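Local coordinates for protein 4'-phospho-dehydrooxetanocin synthase (Bacillus megaterium, PDB 5UL3) that catalyses the oxidative ring contraction of dAMP to an oxetane aldehyde in oxetanocin A biosynthesis, using cobalamin, a [4Fe-4S] cluster and S-adenosylmethionine, at residues 641-646 and 691-696; 488-493 and 636-641; 86-91 and 103-108; 63-66 and 70-73. All blocks are in the same frame, centred on the assembly; numbering follows the deposited sequence. Where two conformers were deposited one is given.

Contact 1. Residues 641-646 and 691-696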
loop_
_atom_site.group_PDB
_atom_site.type_symbol
_atom_site.label_atom_id
_atom_site.label_comp_id
_atom_site.label_asym_id
_atom_site.label_seq_id
_atom_site.Cartn_x
_atom_site.Cartn_y
_atom_site.Cartn_z
ATOM N N LEU A 641 -11.650 -25.670 9.804
ATOM C CA LEU A 641 -11.170 -26.321 8.591
ATOM C C LEU A 641 -10.564 -27.686 8.894
ATOM O O LEU A 641 -10.745 -28.637 8.122
ATOM C CB LEU A 641 -10.158 -25.434 7.869
ATOM C CG LEU A 641 -9.688 -26.015 6.541
ATOM C CD1 LEU A 641 -10.894 -26.403 5.698
ATOM C CD2 LEU A 641 -8.820 -24.986 5.808
ATOM N N LYS A 642 -9.836 -27.809 10.007
ATOM C CA LYS A 642 -9.302 -29.115 10.371
ATOM C C LYS A 642 -10.436 -30.105 10.612
ATOM O O LYS A 642 -10.352 -31.272 10.207
ATOM C CB LYS A 642 -8.403 -28.996 11.602
ATOM C CG LYS A 642 -7.570 -30.232 11.876
ATOM C CD LYS A 642 -6.629 -30.013 13.047
ATOM C CE LYS A 642 -5.445 -30.980 13.016
ATOM N NZ LYS A 642 -4.418 -30.734 11.932
ATOM N N TYR A 643 -11.530 -29.627 11.203
ATOM C CA TYR A 643 -12.702 -30.461 11.446
ATOM C C TYR A 643 -13.388 -30.856 10.141
ATOM O O TYR A 643 -13.796 -32.014 9.976
ATOM C CB TYR A 643 -13.653 -29.707 12.367
ATOM C CG TYR A 643 -14.895 -30.452 12.797
ATOM C CD1 TYR A 643 -14.814 -31.545 13.646
ATOM C CD2 TYR A 643 -16.146 -30.029 12.389
ATOM C CE1 TYR A 643 -15.962 -32.217 14.060
ATOM C CE2 TYR A 643 -17.302 -30.689 12.804
ATOM C CZ TYR A 643 -17.201 -31.781 13.631
ATOM O OH TYR A 643 -18.351 -32.431 14.025
ATOM N N LEU A 644 -13.536 -29.911 9.206
ATOM C CA LEU A 644 -14.131 -30.243 7.912
ATOM C C LEU A 644 -13.291 -31.269 7.154
ATOM O O LEU A 644 -13.833 -32.225 6.583
ATOM C CB LEU A 644 -14.321 -28.976 7.074
ATOM C CG LEU A 644 -15.373 -27.973 7.569
ATOM C CD1 LEU A 644 -15.291 -26.658 6.787
ATOM C CD2 LEU A 644 -16.752 -28.568 7.439
ATOM N N VAL A 645 -11.966 -31.093 7.140
ATOM C CA VAL A 645 -11.089 -32.028 6.436
ATOM C C VAL A 645 -11.102 -33.387 7.131
ATOM O O VAL A 645 -11.050 -34.440 6.477
ATOM C CB VAL A 645 -9.662 -31.453 6.331
ATOM C CG1 VAL A 645 -8.669 -32.504 5.778
ATOM C CG2 VAL A 645 -9.652 -30.216 5.444
ATOM N N TYR A 646 -11.175 -33.386 8.464
ATOM C CA TYR A 646 -11.264 -34.640 9.203
ATOM C C TYR A 646 -12.512 -35.422 8.822
ATOM O O TYR A 646 -12.465 -36.648 8.673
ATOM C CB TYR A 646 -11.267 -34.378 10.706
ATOM C CG TYR A 646 -11.304 -35.657 11.508
ATOM C CD1 TYR A 646 -10.138 -36.375 11.753
ATOM C CD2 TYR A 646 -12.502 -36.158 12.008
ATOM C CE1 TYR A 646 -10.161 -37.551 12.480
ATOM C CE2 TYR A 646 -12.536 -37.335 12.736
ATOM C CZ TYR A 646 -11.363 -38.025 12.968
ATOM O OH TYR A 646 -11.390 -39.197 13.688
ATOM N N THR A 691 -22.480 -26.472 10.734
ATOM C CA THR A 691 -23.486 -26.175 11.754
ATOM C C THR A 691 -23.086 -26.770 13.098
ATOM O O THR A 691 -23.283 -26.151 14.153
ATOM C CB THR A 691 -24.858 -26.710 11.323
ATOM O OG1 THR A 691 -25.330 -25.984 10.185
ATOM C CG2 THR A 691 -25.865 -26.574 12.452
ATOM N N ASN A 692 -22.502 -27.970 13.072
ATOM C CA ASN A 692 -22.078 -28.621 14.304
ATOM C C ASN A 692 -20.922 -27.868 14.942
ATOM O O ASN A 692 -20.908 -27.632 16.153
ATOM C CB ASN A 692 -21.682 -30.069 14.014
ATOM C CG ASN A 692 -21.948 -30.985 15.185
ATOM O OD1 ASN A 692 -21.060 -31.711 15.639
ATOM N ND2 ASN A 692 -23.173 -30.942 15.695
ATOM N N TRP A 693 -19.932 -27.486 14.133
ATOM C CA TRP A 693 -18.801 -26.736 14.659
ATOM C C TRP A 693 -19.232 -25.370 15.181
ATOM O O TRP A 693 -18.645 -24.856 16.137
ATOM C CB TRP A 693 -17.742 -26.575 13.571
ATOM C CG TRP A 693 -16.431 -26.162 14.114
ATOM C CD1 TRP A 693 -15.866 -24.909 14.060
ATOM C CD2 TRP A 693 -15.507 -26.990 14.821
ATOM N NE1 TRP A 693 -14.637 -24.925 14.680
ATOM C CE2 TRP A 693 -14.393 -26.189 15.149
ATOM C CE3 TRP A 693 -15.508 -28.338 15.199
ATOM C CZ2 TRP A 693 -13.301 -26.688 15.845
ATOM C CZ3 TRP A 693 -14.424 -28.832 15.886
ATOM C CH2 TRP A 693 -13.329 -28.012 16.201
ATOM N N GLN A 694 -20.256 -24.776 14.572
ATOM C CA GLN A 694 -20.741 -23.469 14.998
ATOM C C GLN A 694 -21.205 -23.473 16.451
ATOM O O GLN A 694 -21.221 -22.416 17.090
ATOM C CB GLN A 694 -21.870 -23.012 14.073
ATOM C CG GLN A 694 -22.432 -21.629 14.403
ATOM C CD GLN A 694 -23.504 -21.180 13.435
ATOM O OE1 GLN A 694 -24.532 -21.839 13.286
ATOM N NE2 GLN A 694 -23.274 -20.049 12.768
ATOM N N LEU A 695 -21.569 -24.641 16.994
ATOM C CA LEU A 695 -21.897 -24.725 18.415
ATOM C C LEU A 695 -20.719 -24.320 19.295
ATOM O O LEU A 695 -20.915 -23.877 20.433
ATOM C CB LEU A 695 -22.349 -26.149 18.760
ATOM C CG LEU A 695 -23.621 -26.609 18.052
ATOM C CD1 LEU A 695 -23.823 -28.104 18.303
ATOM C CD2 LEU A 695 -24.825 -25.811 18.557
ATOM N N ILE A 696 -19.487 -24.455 18.797
ATOM C CA ILE A 696 -18.344 -23.994 19.578
ATOM C C ILE A 696 -18.264 -22.475 19.546
ATOM O O ILE A 696 -17.953 -21.837 20.557
ATOM C CB ILE A 696 -17.038 -24.632 19.075
ATOM C CG1 ILE A 696 -17.180 -26.154 19.028
ATOM C CG2 ILE A 696 -15.889 -24.245 19.988
ATOM C CD1 ILE A 696 -16.041 -26.811 18.316
#

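Contact 2. Residues 488-493 and 636-641. With EDO (1,2-ethanediol), chain H.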
loop_
_atom_site.group_PDB
_atom_site.type_symbol
_atom_site.label_atom_id
_atom_site.label_comp_id
_atom_site.label_asym_id
_atom_site.label_seq_id
_atom_site.Cartn_x
_atom_site.Cartn_y
_atom_site.Cartn_z
ATOM N N GLU A 488 -1.379 -30.324 4.625
ATOM C CA GLU A 488 -0.035 -29.774 4.767
ATOM C C GLU A 488 -0.086 -28.345 5.301
ATOM O O GLU A 488 0.719 -27.957 6.156
ATOM C CB GLU A 488 0.696 -29.814 3.425
ATOM C CG GLU A 488 1.008 -31.225 2.914
ATOM C CD GLU A 488 1.163 -31.281 1.394
ATOM O OE1 GLU A 488 1.379 -30.226 0.768
ATOM O OE2 GLU A 488 1.057 -32.389 0.818
ATOM N N ASN A 489 -1.034 -27.552 4.805
ATOM C CA ASN A 489 -1.188 -26.179 5.289
ATOM C C ASN A 489 -1.539 -26.147 6.771
ATOM O O ASN A 489 -0.965 -25.370 7.541
ATOM C CB ASN A 489 -2.265 -25.472 4.477
ATOM C CG ASN A 489 -1.732 -24.916 3.182
ATOM O OD1 ASN A 489 -0.524 -24.869 2.973
ATOM N ND2 ASN A 489 -2.626 -24.487 2.309
ATOM N N LEU A 490 -2.528 -26.949 7.170
ATOM C CA LEU A 490 -2.956 -26.977 8.563
ATOM C C LEU A 490 -1.814 -27.384 9.484
ATOM O O LEU A 490 -1.625 -26.779 10.553
ATOM C CB LEU A 490 -4.141 -27.930 8.718
ATOM C CG LEU A 490 -5.451 -27.540 8.032
ATOM C CD1 LEU A 490 -6.400 -28.740 8.018
ATOM C CD2 LEU A 490 -6.097 -26.343 8.756
ATOM N N ASP A 491 -1.047 -28.413 9.091
ATOM C CA ASP A 491 0.139 -28.813 9.849
ATOM C C ASP A 491 1.116 -27.652 10.005
ATOM O O ASP A 491 1.592 -27.368 11.111
ATOM C CB ASP A 491 0.838 -29.987 9.156
ATOM C CG ASP A 491 0.095 -31.300 9.318
ATOM O OD1 ASP A 491 -0.856 -31.359 10.128
ATOM O OD2 ASP A 491 0.476 -32.275 8.630
ATOM N N PHE A 492 1.453 -26.990 8.893
ATOM C CA PHE A 492 2.318 -25.814 8.934
ATOM C C PHE A 492 1.801 -24.764 9.917
ATOM O O PHE A 492 2.556 -24.251 10.753
ATOM C CB PHE A 492 2.434 -25.211 7.530
ATOM C CG PHE A 492 3.164 -23.883 7.477
ATOM C CD1 PHE A 492 4.548 -23.833 7.334
ATOM C CD2 PHE A 492 2.463 -22.691 7.539
ATOM C CE1 PHE A 492 5.222 -22.616 7.258
ATOM C CE2 PHE A 492 3.138 -21.468 7.474
ATOM C CZ PHE A 492 4.519 -21.438 7.331
ATOM N N LEU A 493 0.516 -24.419 9.806
ATOM C CA LEU A 493 -0.079 -23.364 10.616
ATOM C C LEU A 493 -0.142 -23.716 12.098
ATOM O O LEU A 493 -0.188 -22.808 12.933
ATOM C CB LEU A 493 -1.481 -23.047 10.098
ATOM C CG LEU A 493 -1.484 -22.396 8.713
ATOM C CD1 LEU A 493 -2.852 -22.517 8.139
ATOM C CD2 LEU A 493 -1.078 -20.914 8.820
ATOM N N ILE A 636 -11.002 -21.066 16.873
ATOM C CA ILE A 636 -12.170 -21.821 16.416
ATOM C C ILE A 636 -12.227 -21.843 14.894
ATOM O O ILE A 636 -12.581 -22.860 14.286
ATOM C CB ILE A 636 -13.465 -21.235 17.014
ATOM C CG1 ILE A 636 -13.470 -21.347 18.542
ATOM C CG2 ILE A 636 -14.691 -21.932 16.428
ATOM C CD1 ILE A 636 -14.621 -20.531 19.187
ATOM N N SER A 637 -11.875 -20.723 14.254
ATOM C CA SER A 637 -11.883 -20.660 12.793
ATOM C C SER A 637 -10.813 -21.561 12.186
ATOM O O SER A 637 -11.043 -22.178 11.139
ATOM C CB SER A 637 -11.684 -19.216 12.325
ATOM O OG SER A 637 -12.774 -18.402 12.740
ATOM N N HIS A 638 -9.631 -21.631 12.803
ATOM C CA HIS A 638 -8.612 -22.538 12.283
ATOM C C HIS A 638 -9.081 -23.985 12.369
ATOM O O HIS A 638 -8.974 -24.753 11.403
ATOM C CB HIS A 638 -7.293 -22.388 13.037
ATOM C CG HIS A 638 -6.304 -23.454 12.677
ATOM N ND1 HIS A 638 -5.507 -23.371 11.554
ATOM C CD2 HIS A 638 -6.035 -24.656 13.242
ATOM C CE1 HIS A 638 -4.771 -24.468 11.458
ATOM N NE2 HIS A 638 -5.075 -25.264 12.469
ATOM N N PHE A 639 -9.587 -24.385 13.527
ATOM C CA PHE A 639 -9.905 -25.793 13.681
ATOM C C PHE A 639 -11.224 -26.167 13.031
ATOM O O PHE A 639 -11.494 -27.362 12.865
ATOM C CB PHE A 639 -9.862 -26.173 15.159
ATOM C CG PHE A 639 -8.468 -26.268 15.689
ATOM C CD1 PHE A 639 -7.628 -27.291 15.269
ATOM C CD2 PHE A 639 -7.973 -25.318 16.562
ATOM C CE1 PHE A 639 -6.314 -27.376 15.734
ATOM C CE2 PHE A 639 -6.664 -25.389 17.020
ATOM C CZ PHE A 639 -5.834 -26.417 16.610
ATOM N N LEU A 640 -12.021 -25.182 12.614
ATOM C CA LEU A 640 -13.140 -25.468 11.727
ATOM C C LEU A 640 -12.670 -26.208 10.483
ATOM O O LEU A 640 -13.228 -27.250 10.115
ATOM C CB LEU A 640 -13.846 -24.181 11.319
ATOM C CG LEU A 640 -14.729 -24.348 10.084
ATOM C CD1 LEU A 640 -16.028 -25.157 10.408
ATOM C CD2 LEU A 640 -15.056 -23.001 9.457
ATOM N N LEU A 641 -11.650 -25.670 9.804
ATOM C CA LEU A 641 -11.170 -26.321 8.591
ATOM C C LEU A 641 -10.564 -27.686 8.894
ATOM O O LEU A 641 -10.745 -28.637 8.122
ATOM C CB LEU A 641 -10.158 -25.434 7.869
ATOM C CG LEU A 641 -9.688 -26.015 6.541
ATOM C CD1 LEU A 641 -10.894 -26.403 5.698
ATOM C CD2 LEU A 641 -8.820 -24.986 5.808
HETATM C C1 EDO H . -5.978 -21.077 8.883
HETATM O O1 EDO H . -5.200 -21.188 10.081
HETATM C C2 EDO H . -5.330 -19.990 8.022
HETATM O O2 EDO H . -6.019 -19.928 6.779
#

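Contact 3. Residues 86-91 and 103-108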
loop_
_atom_site.group_PDB
_atom_site.type_symbol
_atom_site.label_atom_id
_atom_site.label_comp_id
_atom_site.label_asym_id
_atom_site.label_seq_id
_atom_site.Cartn_x
_atom_site.Cartn_y
_atom_site.Cartn_z
ATOM N N MET A 86 17.229 26.367 -16.652
ATOM C CA MET A 86 18.078 25.590 -17.545
ATOM C C MET A 86 17.373 25.277 -18.863
ATOM O O MET A 86 18.004 25.285 -19.925
ATOM C CB MET A 86 18.533 24.303 -16.856
ATOM C CG MET A 86 19.607 23.564 -17.618
ATOM S SD MET A 86 20.147 22.112 -16.702
ATOM C CE MET A 86 20.821 22.886 -15.232
ATOM N N ARG A 87 16.069 24.996 -18.821
ATOM C CA ARG A 87 15.325 24.801 -20.064
ATOM C C ARG A 87 15.266 26.088 -20.878
ATOM O O ARG A 87 15.334 26.051 -22.114
ATOM C CB ARG A 87 13.910 24.302 -19.767
ATOM C CG ARG A 87 13.871 22.901 -19.207
ATOM C CD ARG A 87 12.428 22.362 -19.127
ATOM N NE ARG A 87 11.555 23.131 -18.234
ATOM C CZ ARG A 87 11.364 22.854 -16.941
ATOM N NH1 ARG A 87 12.006 21.839 -16.360
ATOM N NH2 ARG A 87 10.532 23.597 -16.235
ATOM N N TRP A 88 15.126 27.226 -20.202
ATOM C CA TRP A 88 15.045 28.515 -20.886
ATOM C C TRP A 88 16.384 28.917 -21.505
ATOM O O TRP A 88 16.426 29.425 -22.638
ATOM C CB TRP A 88 14.546 29.582 -19.907
ATOM C CG TRP A 88 14.911 30.986 -20.290
ATOM C CD1 TRP A 88 14.376 31.738 -21.306
ATOM C CD2 TRP A 88 15.887 31.809 -19.652
ATOM N NE1 TRP A 88 14.976 32.979 -21.336
ATOM C CE2 TRP A 88 15.904 33.045 -20.330
ATOM C CE3 TRP A 88 16.750 31.620 -18.568
ATOM C CZ2 TRP A 88 16.751 34.089 -19.957
ATOM C CZ3 TRP A 88 17.587 32.650 -18.202
ATOM C CH2 TRP A 88 17.589 33.869 -18.904
ATOM N N HIS A 89 17.491 28.672 -20.804
ATOM C CA HIS A 89 18.815 29.106 -21.262
ATOM C C HIS A 89 19.859 28.175 -20.658
ATOM O O HIS A 89 20.307 28.381 -19.521
ATOM C CB HIS A 89 19.068 30.556 -20.861
ATOM C CG HIS A 89 20.273 31.191 -21.508
ATOM N ND1 HIS A 89 21.381 30.477 -21.914
ATOM C CD2 HIS A 89 20.529 32.489 -21.802
ATOM C CE1 HIS A 89 22.266 31.309 -22.440
ATOM N NE2 HIS A 89 21.771 32.536 -22.384
ATOM N N PRO A 90 20.288 27.151 -21.394
ATOM C CA PRO A 90 21.215 26.162 -20.816
ATOM C C PRO A 90 22.570 26.732 -20.412
ATOM O O PRO A 90 23.318 26.060 -19.692
ATOM C CB PRO A 90 21.367 25.127 -21.942
ATOM C CG PRO A 90 20.140 25.295 -22.771
ATOM C CD PRO A 90 19.794 26.746 -22.718
ATOM N N SER A 91 22.930 27.930 -20.858
ATOM C CA SER A 91 24.200 28.532 -20.469
ATOM C C SER A 91 24.014 29.891 -19.824
ATOM O O SER A 91 24.835 30.786 -20.014
ATOM C CB SER A 91 25.147 28.678 -21.666
ATOM O OG SER A 91 25.501 27.426 -22.216
ATOM N N LYS A 103 18.971 36.158 -8.481
ATOM C CA LYS A 103 19.373 36.687 -9.776
ATOM C C LYS A 103 18.221 37.506 -10.333
ATOM O O LYS A 103 17.059 37.109 -10.219
ATOM C CB LYS A 103 19.768 35.566 -10.746
ATOM C CG LYS A 103 20.045 36.026 -12.183
ATOM C CD LYS A 103 21.522 36.134 -12.476
ATOM C CE LYS A 103 21.769 36.669 -13.887
ATOM N NZ LYS A 103 23.176 37.135 -14.036
ATOM N N CYS A 104 18.541 38.664 -10.903
ATOM C CA CYS A 104 17.561 39.457 -11.626
ATOM C C CYS A 104 17.843 39.311 -13.119
ATOM O O CYS A 104 18.968 39.560 -13.569
ATOM C CB CYS A 104 17.616 40.924 -11.198
ATOM S SG CYS A 104 16.276 41.875 -11.893
ATOM N N PHE A 105 16.835 38.885 -13.874
ATOM C CA PHE A 105 16.954 38.682 -15.313
ATOM C C PHE A 105 16.322 39.868 -16.028
ATOM O O PHE A 105 15.139 40.159 -15.826
ATOM C CB PHE A 105 16.292 37.373 -15.742
ATOM C CG PHE A 105 17.062 36.162 -15.329
ATOM C CD1 PHE A 105 18.235 35.824 -15.983
ATOM C CD2 PHE A 105 16.635 35.376 -14.265
ATOM C CE1 PHE A 105 18.967 34.721 -15.605
ATOM C CE2 PHE A 105 17.373 34.274 -13.875
ATOM C CZ PHE A 105 18.533 33.941 -14.551
ATOM N N LEU A 106 17.112 40.546 -16.860
ATOM C CA LEU A 106 16.720 41.803 -17.485
ATOM C C LEU A 106 16.505 41.601 -18.979
ATOM O O LEU A 106 17.351 41.008 -19.656
ATOM C CB LEU A 106 17.788 42.870 -17.243
ATOM C CG LEU A 106 18.108 43.114 -15.772
ATOM C CD1 LEU A 106 19.388 43.929 -15.621
ATOM C CD2 LEU A 106 16.947 43.825 -15.125
ATOM N N SER A 107 15.370 42.095 -19.482
ATOM C CA SER A 107 15.025 42.013 -20.903
ATOM C C SER A 107 15.112 40.584 -21.434
ATOM O O SER A 107 15.605 40.333 -22.537
ATOM C CB SER A 107 15.902 42.965 -21.717
ATOM O OG SER A 107 15.728 44.279 -21.211
ATOM N N CYS A 108 14.601 39.636 -20.646
ATOM C CA CYS A 108 14.573 38.225 -21.017
ATOM C C CYS A 108 13.128 37.874 -21.358
ATOM O O CYS A 108 12.406 37.265 -20.565
ATOM C CB CYS A 108 15.130 37.361 -19.896
ATOM S SG CYS A 108 16.902 37.605 -19.614
#

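Contact 4. Residues 63-66 and 70-73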
loop_
_atom_site.group_PDB
_atom_site.type_symbol
_atom_site.label_atom_id
_atom_site.label_comp_id
_atom_site.label_asym_id
_atom_site.label_seq_id
_atom_site.Cartn_x
_atom_site.Cartn_y
_atom_site.Cartn_z
ATOM N N VAL A 63 9.686 36.805 -8.654
ATOM C CA VAL A 63 8.997 38.082 -8.518
ATOM C C VAL A 63 9.082 38.758 -9.878
ATOM O O VAL A 63 10.172 39.132 -10.321
ATOM C CB VAL A 63 9.612 38.958 -7.418
ATOM C CG1 VAL A 63 8.718 40.179 -7.165
ATOM C CG2 VAL A 63 9.793 38.147 -6.145
ATOM N N ILE A 64 7.948 38.863 -10.564
ATOM C CA ILE A 64 7.900 39.451 -11.896
ATOM C C ILE A 64 7.572 40.932 -11.726
ATOM O O ILE A 64 6.422 41.293 -11.471
ATOM C CB ILE A 64 6.878 38.748 -12.788
ATOM C CG1 ILE A 64 7.241 37.262 -12.948
ATOM C CG2 ILE A 64 6.814 39.435 -14.140
ATOM C CD1 ILE A 64 6.260 36.493 -13.804
ATOM N N GLU A 65 8.590 41.791 -11.857
ATOM C CA GLU A 65 8.354 43.236 -11.843
ATOM C C GLU A 65 7.559 43.630 -13.076
ATOM O O GLU A 65 6.430 44.110 -12.966
ATOM C CB GLU A 65 9.662 44.015 -11.787
ATOM C CG GLU A 65 10.158 44.281 -10.384
ATOM C CD GLU A 65 11.180 45.399 -10.344
ATOM O OE1 GLU A 65 10.887 46.485 -10.890
ATOM O OE2 GLU A 65 12.275 45.190 -9.780
ATOM N N ASP A 66 8.110 43.339 -14.256
ATOM C CA ASP A 66 7.336 43.038 -15.460
ATOM C C ASP A 66 8.089 41.953 -16.235
ATOM O O ASP A 66 9.016 41.323 -15.714
ATOM C CB ASP A 66 7.053 44.308 -16.282
ATOM C CG ASP A 66 8.288 44.876 -16.969
ATOM O OD1 ASP A 66 9.425 44.438 -16.691
ATOM O OD2 ASP A 66 8.109 45.784 -17.805
ATOM N N ILE A 70 12.745 40.231 -13.971
ATOM C CA ILE A 70 12.269 39.062 -13.226
ATOM C C ILE A 70 13.312 38.706 -12.169
ATOM O O ILE A 70 14.455 38.377 -12.508
ATOM C CB ILE A 70 12.019 37.861 -14.158
ATOM C CG1 ILE A 70 10.927 38.183 -15.181
ATOM C CG2 ILE A 70 11.685 36.582 -13.357
ATOM C CD1 ILE A 70 10.797 37.135 -16.264
ATOM N N HIS A 71 12.920 38.762 -10.893
ATOM C CA HIS A 71 13.791 38.359 -9.793
ATOM C C HIS A 71 13.537 36.901 -9.451
ATOM O O HIS A 71 12.390 36.458 -9.450
ATOM C CB HIS A 71 13.531 39.194 -8.543
ATOM C CG HIS A 71 13.642 40.669 -8.761
ATOM N ND1 HIS A 71 14.809 41.367 -8.541
ATOM C CD2 HIS A 71 12.725 41.578 -9.163
ATOM C CE1 HIS A 71 14.609 42.645 -8.812
ATOM N NE2 HIS A 71 13.353 42.799 -9.190
ATOM N N VAL A 72 14.599 36.176 -9.122
ATOM C CA VAL A 72 14.489 34.763 -8.771
ATOM C C VAL A 72 15.226 34.536 -7.458
ATOM O O VAL A 72 16.424 34.834 -7.356
ATOM C CB VAL A 72 15.052 33.849 -9.874
ATOM C CG1 VAL A 72 14.697 32.378 -9.581
ATOM C CG2 VAL A 72 14.519 34.267 -11.245
ATOM N N PHE A 73 14.519 33.975 -6.471
ATOM C CA PHE A 73 15.054 33.665 -5.146
ATOM C C PHE A 73 15.038 32.160 -4.924
ATOM O O PHE A 73 13.985 31.527 -5.067
ATOM C CB PHE A 73 14.214 34.321 -4.046
ATOM C CG PHE A 73 14.211 35.829 -4.089
ATOM C CD1 PHE A 73 13.257 36.516 -4.826
ATOM C CD2 PHE A 73 15.146 36.558 -3.365
ATOM C CE1 PHE A 73 13.252 37.915 -4.858
ATOM C CE2 PHE A 73 15.149 37.949 -3.395
ATOM C CZ PHE A 73 14.202 38.621 -4.139
#

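Contact 1. Residues 641-646 and 691-696
Inside the C-terminal helix bundle, Tyr-643 of helix 620-648 and Trp-693 of helix 683-709 join their two helices by an offset aromatic stack. The phenol ring and the six-membered ring of the indole have their centroids 4.6 Å apart, and their planes are inclined by 30°, so the overlap is partial and uneven. Its tight end is at the root of the tyrosine: Trp-693 CE3 sits over the phenol face, 3.3 Å from Tyr-643 CG. In return the Tyr-643 CB methylene lies over the indole face, a CH-pi contact 3.9 Å from the six-membered ring centroid. Tyr-643 carries CG anti to its nitrogen (chi1 -177°), which extends the ring from its helix toward the other one. Ile-696 CD1 packs on the opposite face of the indole, sandwiching it between tyrosine and isoleucine. Farther out, Tyr-643 OH comes to 3.2 Å from Asn-692 OD1. The polar edge of the tryptophan looks back to the first helix, where NE1 is hydrogen-bonded to Ile-636 O. The joint is thus mainly apolar ring packing, and the N-H bond to Ile-636 O probably limits rotation of the indole.

Contact 2. Residues 488-493 and 636-641
Helices 484-493 and 620-648 run roughly antiparallel here: the axes of the two short segments point 149° apart and are 11.0 Å from each other at closest approach, with Leu-490 facing His-638. This is a helix-helix interface between the radical SAM core and the C-terminal helix bundle, and it is filled by two leucines from the first helix and a histidine and a leucine from the second. Leu-490 does most of the work: its CD2 methyl reaches the imidazole at His-638 CE1, 3.5 Å away and oblique to the ring. The same methyl turns its other flank to Leu-641, at 4.2 Å from CG, so it is wedged between residues one helical turn apart. From the next turn of its own helix, Leu-493 brings CB to 3.8 Å from His-638 CE1. The histidine has CG anti to the backbone N (chi1 171°), and this swings the ring out across the gap between the helices. Both ring nitrogens are occupied. NE2 is hydrogen-bonded to Glu-494, which also forms a salt bridge with Lys-642, and the ring stacks on Tyr-534. On the other side of CE1, a 1,2-ethanediol molecule, probably from the crystallisation liquor, lies at the ring edge near its plane, its O1 joined to His-638 ND1 by a nearly straight 2.7 Å hydrogen bond and 3.3 Å from Leu-493 CD1.

Contact 3. Residues 86-91 and 103-108
Ser-91 N donates a hydrogen bond to His-89 ND1, 3.2 Å away, bridging residues two apart in the loop after helix 83-88 with the donor tilted from the imidazole plane, while Trp-88, the last helical residue, reaches across to Phe-105 and Cys-108. With CG anti to the backbone N (chi1 157°), the indole projects toward strand 102-106 and meets Phe-105 in a T-shaped, edge-to-face pair. The centroids of its six-membered ring and of the phenyl ring lie 5.0 Å apart and the planes stand at 77°. It is the CZ3-CH2 edge of the tryptophan that comes over the phenyl face, Trp-88 CZ3 being 3.6 Å from Phe-105 CE1. Lys-103 CG packs on the other face of that phenyl ring. Next along the indole edge, Cys-108 SG approaches Trp-88 CZ2 at 3.5 Å, near the indole plane, as a sulfur-aromatic contact. Leu-111 of helix 109-115 touches both aromatic rings, and His-114 adds another edge-to-face partner to Trp-88. Across the segments no hydrogen bond forms. Between them, helix 83-88 meets strand 102-106 through ring C-H groups directed at a pi face, and meets the loop just after that strand through a polarisable sulfur beside the indole rim.

Contact 4. Residues 63-66 and 70-73
Backbone hydrogen bonds between Val-63 and His-71 zip strands 60-64 and 69-73 into an antiparallel beta hairpin, the middle of a four-stranded antiparallel sheet. Val-63 N donates to His-71 O and His-71 N donates to Val-63 O, both at 2.8 Å, making this a hydrogen-bonded pair; Ile-64 and Ile-70 form the non-hydrogen-bonded pair beside it. Toward the turn, Glu-65 and Asp-66 both face Lys-69 in a classic beta bulge.

The polar side-chain link is between Glu-65 and His-71. With CG anti to the carbonyl carbon (chi1 -55°), His-71 leads its imidazole toward the glutamate. His-71 NE2 donates to Glu-65 OE2 at 2.7 Å, almost straight at 175°, meeting the anti lone pair of that oxygen. The carboxylate and imidazole are nearly coplanar, 13° apart, and the carboxylate oxygen sits at the ring edge. The other ring nitrogen, ND1, is hydrogen-bonded to Tyr-102 OH.

Apolar contacts occupy both faces. On the face of Val-63 and His-71, Val-63 CG2 touches the edge of the Phe-73 ring, 3.7 Å from CE1. On the other face, Ile-64 CG1 and Ile-70 CG1 are 4.4 Å apart, and both side chains pack on helix 109-115.

Bonds at both nitrogens should settle the ring flip, and the nearby carboxylate would be expected to stabilise positive charge on the imidazole, perhaps raising its pKa.

How the contacts relate
Along the chain the contacts follow in series, 4, 3, 2, 1; contact 2 has 142 residues between its two segments. They form two pairs at opposite ends of the molecule. Contacts 3 and 4 have centres about 11 Å apart and share the four-stranded antiparallel sheet of the N-terminal domain, where strands 69-73 and 102-106 are neighbours. Contacts 1 and 2, also about 11 Å apart between centres, share helix 620-648 and Leu-641. Between the pairs, centres are about 69 to 76 Å apart, on opposite sides of the chain's centre. One pair thus belongs to the N-terminal domain and the other to the C-terminal helix bundle, and contact 2 is where the bundle meets a helix of the radical SAM core.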